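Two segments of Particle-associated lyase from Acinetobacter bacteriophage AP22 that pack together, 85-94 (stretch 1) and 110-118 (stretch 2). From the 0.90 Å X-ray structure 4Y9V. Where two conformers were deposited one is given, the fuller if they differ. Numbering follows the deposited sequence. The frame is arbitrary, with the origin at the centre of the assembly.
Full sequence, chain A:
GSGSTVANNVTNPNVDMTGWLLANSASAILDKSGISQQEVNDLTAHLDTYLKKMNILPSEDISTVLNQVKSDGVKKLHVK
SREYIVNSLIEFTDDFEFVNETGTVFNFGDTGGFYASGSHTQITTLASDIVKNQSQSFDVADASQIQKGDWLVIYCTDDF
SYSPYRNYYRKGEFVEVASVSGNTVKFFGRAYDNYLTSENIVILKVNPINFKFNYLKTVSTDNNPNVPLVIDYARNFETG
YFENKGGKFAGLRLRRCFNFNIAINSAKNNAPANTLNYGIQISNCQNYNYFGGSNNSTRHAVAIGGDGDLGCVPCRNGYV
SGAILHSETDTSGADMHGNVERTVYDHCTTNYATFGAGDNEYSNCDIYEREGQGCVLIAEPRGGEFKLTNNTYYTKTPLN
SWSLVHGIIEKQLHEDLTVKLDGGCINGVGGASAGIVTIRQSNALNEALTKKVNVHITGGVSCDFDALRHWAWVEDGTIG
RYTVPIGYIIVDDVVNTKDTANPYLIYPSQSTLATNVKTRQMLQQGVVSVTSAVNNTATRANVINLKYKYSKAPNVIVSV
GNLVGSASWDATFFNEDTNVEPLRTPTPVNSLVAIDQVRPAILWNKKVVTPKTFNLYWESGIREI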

# COMPACT_ATOMS: atom_id res chain seq x y z
N ILE A 85 -18.34 7.54 -40.04
CA ILE A 85 -17.92 8.93 -40.09
C ILE A 85 -18.79 9.77 -39.16
O ILE A 85 -20.03 9.71 -39.24
CB ILE A 85 -18.01 9.44 -41.53
CG1 ILE A 85 -17.02 8.70 -42.42
CG2 ILE A 85 -17.82 10.94 -41.59
CD1 ILE A 85 -17.21 8.96 -43.91
N VAL A 86 -18.16 10.58 -38.30
CA VAL A 86 -18.84 11.51 -37.42
C VAL A 86 -18.07 12.84 -37.48
O VAL A 86 -17.13 13.06 -36.72
CB VAL A 86 -18.96 11.03 -35.97
CG1 VAL A 86 -19.73 12.03 -35.14
CG2 VAL A 86 -19.59 9.64 -35.90
N ASN A 87 -18.46 13.74 -38.41
CA ASN A 87 -17.71 14.96 -38.58
C ASN A 87 -18.07 16.07 -37.60
O ASN A 87 -17.31 17.04 -37.48
CB ASN A 87 -17.82 15.45 -40.03
CG ASN A 87 -17.02 14.56 -40.99
OD1 ASN A 87 -17.47 14.45 -42.13
ND2 ASN A 87 -15.91 14.08 -40.54
N SER A 88 -19.19 15.97 -36.91
CA SER A 88 -19.61 16.96 -35.94
C SER A 88 -19.14 16.62 -34.52
O SER A 88 -18.89 15.47 -34.17
CB SER A 88 -21.12 17.08 -35.95
OG SER A 88 -21.63 17.55 -37.16
N LEU A 89 -19.09 17.68 -33.72
CA LEU A 89 -18.97 17.57 -32.27
C LEU A 89 -20.35 17.26 -31.72
O LEU A 89 -21.25 18.10 -31.81
CB LEU A 89 -18.38 18.86 -31.70
CG LEU A 89 -18.28 18.88 -30.17
CD1 LEU A 89 -17.36 17.78 -29.65
CD2 LEU A 89 -17.77 20.23 -29.71
N ILE A 90 -20.54 16.06 -31.20
CA ILE A 90 -21.81 15.58 -30.69
C ILE A 90 -21.82 15.91 -29.17
O ILE A 90 -20.98 15.40 -28.44
CB ILE A 90 -22.04 14.11 -30.92
CG1 ILE A 90 -21.76 13.72 -32.37
CG2 ILE A 90 -23.45 13.71 -30.48
CD1 ILE A 90 -22.63 14.40 -33.41
N GLU A 91 -22.76 16.75 -28.77
CA GLU A 91 -22.84 17.28 -27.41
C GLU A 91 -24.02 16.63 -26.72
O GLU A 91 -25.17 16.94 -26.98
CB GLU A 91 -22.95 18.82 -27.39
CG GLU A 91 -21.72 19.48 -27.99
CD GLU A 91 -21.75 20.99 -27.93
OE1 GLU A 91 -21.93 21.51 -26.82
OE2 GLU A 91 -21.57 21.73 -28.94
N PHE A 92 -23.72 15.68 -25.84
CA PHE A 92 -24.73 15.01 -25.03
C PHE A 92 -24.93 15.83 -23.76
O PHE A 92 -24.00 16.07 -23.02
CB PHE A 92 -24.29 13.60 -24.66
CG PHE A 92 -23.97 12.69 -25.83
CD1 PHE A 92 -22.71 12.67 -26.44
CD2 PHE A 92 -24.96 11.84 -26.33
CE1 PHE A 92 -22.47 11.86 -27.49
CE2 PHE A 92 -24.70 11.02 -27.41
CZ PHE A 92 -23.44 11.02 -27.98
N THR A 93 -26.17 16.23 -23.51
CA THR A 93 -26.53 16.99 -22.33
C THR A 93 -27.63 16.34 -21.50
O THR A 93 -28.06 16.93 -20.54
CB THR A 93 -26.90 18.44 -22.67
OG1 THR A 93 -28.02 18.41 -23.61
CG2 THR A 93 -25.80 19.16 -23.39
N ASP A 94 -28.06 15.17 -21.92
CA ASP A 94 -28.97 14.32 -21.18
C ASP A 94 -28.37 12.93 -21.09
O ASP A 94 -27.51 12.55 -21.92
CB ASP A 94 -30.39 14.22 -21.85
CG ASP A 94 -31.13 15.52 -21.50
OD1 ASP A 94 -31.41 15.74 -20.28
OD2 ASP A 94 -31.41 16.32 -22.36
N ASP A 110 -10.98 15.37 -38.81
CA ASP A 110 -10.40 16.60 -38.35
C ASP A 110 -11.32 17.42 -37.43
O ASP A 110 -10.82 18.33 -36.76
CB ASP A 110 -10.02 17.51 -39.51
CG ASP A 110 -8.83 17.05 -40.32
OD1 ASP A 110 -7.79 16.77 -39.71
OD2 ASP A 110 -8.97 17.09 -41.56
N THR A 111 -12.62 17.14 -37.43
CA THR A 111 -13.58 18.06 -36.85
C THR A 111 -14.50 17.47 -35.80
O THR A 111 -15.17 18.27 -35.09
CB THR A 111 -14.43 18.69 -37.96
OG1 THR A 111 -15.05 17.67 -38.74
CG2 THR A 111 -13.58 19.55 -38.91
N GLY A 112 -14.66 16.16 -35.68
CA GLY A 112 -15.66 15.60 -34.80
C GLY A 112 -15.16 15.31 -33.38
O GLY A 112 -13.96 15.38 -33.09
N GLY A 113 -16.09 14.91 -32.54
CA GLY A 113 -15.78 14.41 -31.20
C GLY A 113 -17.07 14.16 -30.45
O GLY A 113 -18.16 14.48 -30.94
N PHE A 114 -16.95 13.58 -29.25
CA PHE A 114 -18.07 13.43 -28.33
C PHE A 114 -17.78 14.27 -27.08
O PHE A 114 -16.68 14.24 -26.53
CB PHE A 114 -18.26 11.97 -27.88
CG PHE A 114 -18.90 11.02 -28.87
CD1 PHE A 114 -19.35 11.40 -30.13
CD2 PHE A 114 -19.03 9.69 -28.51
CE1 PHE A 114 -19.94 10.47 -30.97
CE2 PHE A 114 -19.65 8.77 -29.34
CZ PHE A 114 -20.08 9.17 -30.60
N TYR A 115 -18.81 14.95 -26.59
CA TYR A 115 -18.69 15.74 -25.37
C TYR A 115 -19.95 15.50 -24.55
O TYR A 115 -21.03 15.91 -24.99
CB TYR A 115 -18.51 17.25 -25.68
CG TYR A 115 -17.88 18.02 -24.56
CD1 TYR A 115 -18.49 18.15 -23.31
CD2 TYR A 115 -16.61 18.60 -24.70
CE1 TYR A 115 -17.90 18.85 -22.27
CE2 TYR A 115 -16.01 19.29 -23.66
CZ TYR A 115 -16.65 19.41 -22.45
OH TYR A 115 -16.01 20.06 -21.43
N ALA A 116 -19.83 14.87 -23.40
CA ALA A 116 -20.96 14.57 -22.54
C ALA A 116 -20.83 15.46 -21.29
O ALA A 116 -19.82 15.43 -20.66
CB ALA A 116 -20.94 13.11 -22.14
N SER A 117 -21.88 16.25 -21.01
CA SER A 117 -21.76 17.19 -19.93
C SER A 117 -23.05 17.34 -19.13
O SER A 117 -24.12 17.54 -19.70
CB SER A 117 -21.39 18.56 -20.46
OG SER A 117 -21.04 19.49 -19.46
N GLY A 118 -22.88 17.38 -17.81
CA GLY A 118 -23.85 17.95 -16.91
C GLY A 118 -23.78 19.47 -16.95
O GLY A 118 -23.12 20.06 -17.82
O HOH W 1 -26.03 19.51 -19.44
O HOH W 2 -26.44 18.87 -19.20

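The apolar centre of the contact is a pair of phenylalanines set nearly at right angles. The ring planes of Phe-92 and Phe-114 meet at 80° with centroids 5.4 Å apart, and CE1 of Phe-92 lies 3.9 Å from CG of Phe-114, over one face of that ring. This is edge-to-face geometry: the slightly positive hydrogens at the rim of the Phe-92 ring are directed at the electron-rich face of Phe-114. The chi1 angles of both residues are m, and both rings are buried. Ile-90 lies on the same side of the sheet, where its CB approaches CD1 of Phe-114 to 3.9 Å. Further along, CB of Phe-92 rests 4.2 Å from CB of Ala-116. Val-86, before the strand begins, adds a looser contact, its CG1 4.5 Å from CE1 of Phe-114.

The strand side chains share a face because Ile-90 with Phe-114 and Phe-92 with Ala-116 are bridged pairs and alternate residues of a strand face the same way; the strands run parallel. Strands 89-92 and 113-117 lie 4.7 Å apart at closest approach, with their N-to-C directions 16° apart. Bridges pair Leu-89 with Gly-113, Ile-90 with Phe-114, Glu-91 with Tyr-115 and Phe-92 with Ala-116, at CA-CA separations of 4.5 to 4.9 Å. The hydrogen bonds alternate in direction, as a parallel ladder requires. Ile-90 N donates to Gly-113 O at 2.9 Å and 171°, the straightest of the set, and Tyr-115 N returns a bond to Ile-90 O at 2.9 Å. Phe-92 N then donates to Tyr-115 O at 2.8 Å, where the angle falls to 145°, and Ser-117 N reaches Phe-92 O at 2.9 Å. Some carbonyls also receive a CA-H: Glu-91 CA lies 3.3 Å from Tyr-115 O, and Ala-116 CA 3.4 Å from Phe-92 O.

The other face is more open. Leu-89, with chi1 t and chi2 p, brings CD1 to 4.2 Å from CB of Tyr-115, passing over Gly-113, where there is no side chain. The Tyr-115 side chain then leads away, and its OH is hydrogen-bonded elsewhere in the structure. Glu-91 is exposed on this face.

Toward the N-terminal ends the ladder loosens. Gly-113 N donates to Ser-88 O at 3.3 Å and 158°, longer than the bonds within the strands. Gly-112 fits closely here: its CA makes a CA-H contact with Val-86 O at 3.5 Å, and an ideal CB on Gly-112 would fall only 2.0 Å from that same Val-86 O, a clash. At the polar edge, the hydroxyl of Thr-111 takes over from the backbone. With chi1 p, its OG1 donates to Asn-87 O at 2.7 Å, whereas Gly-112 N, 3.3 Å from Asn-87 O, has too poor an angle to bond. At the far end, water 1 donates to Ser-117 O at 2.8 Å and makes a weak bond to Thr-93 O at 3.5 Å, linking two carbonyls that cannot bond each other directly.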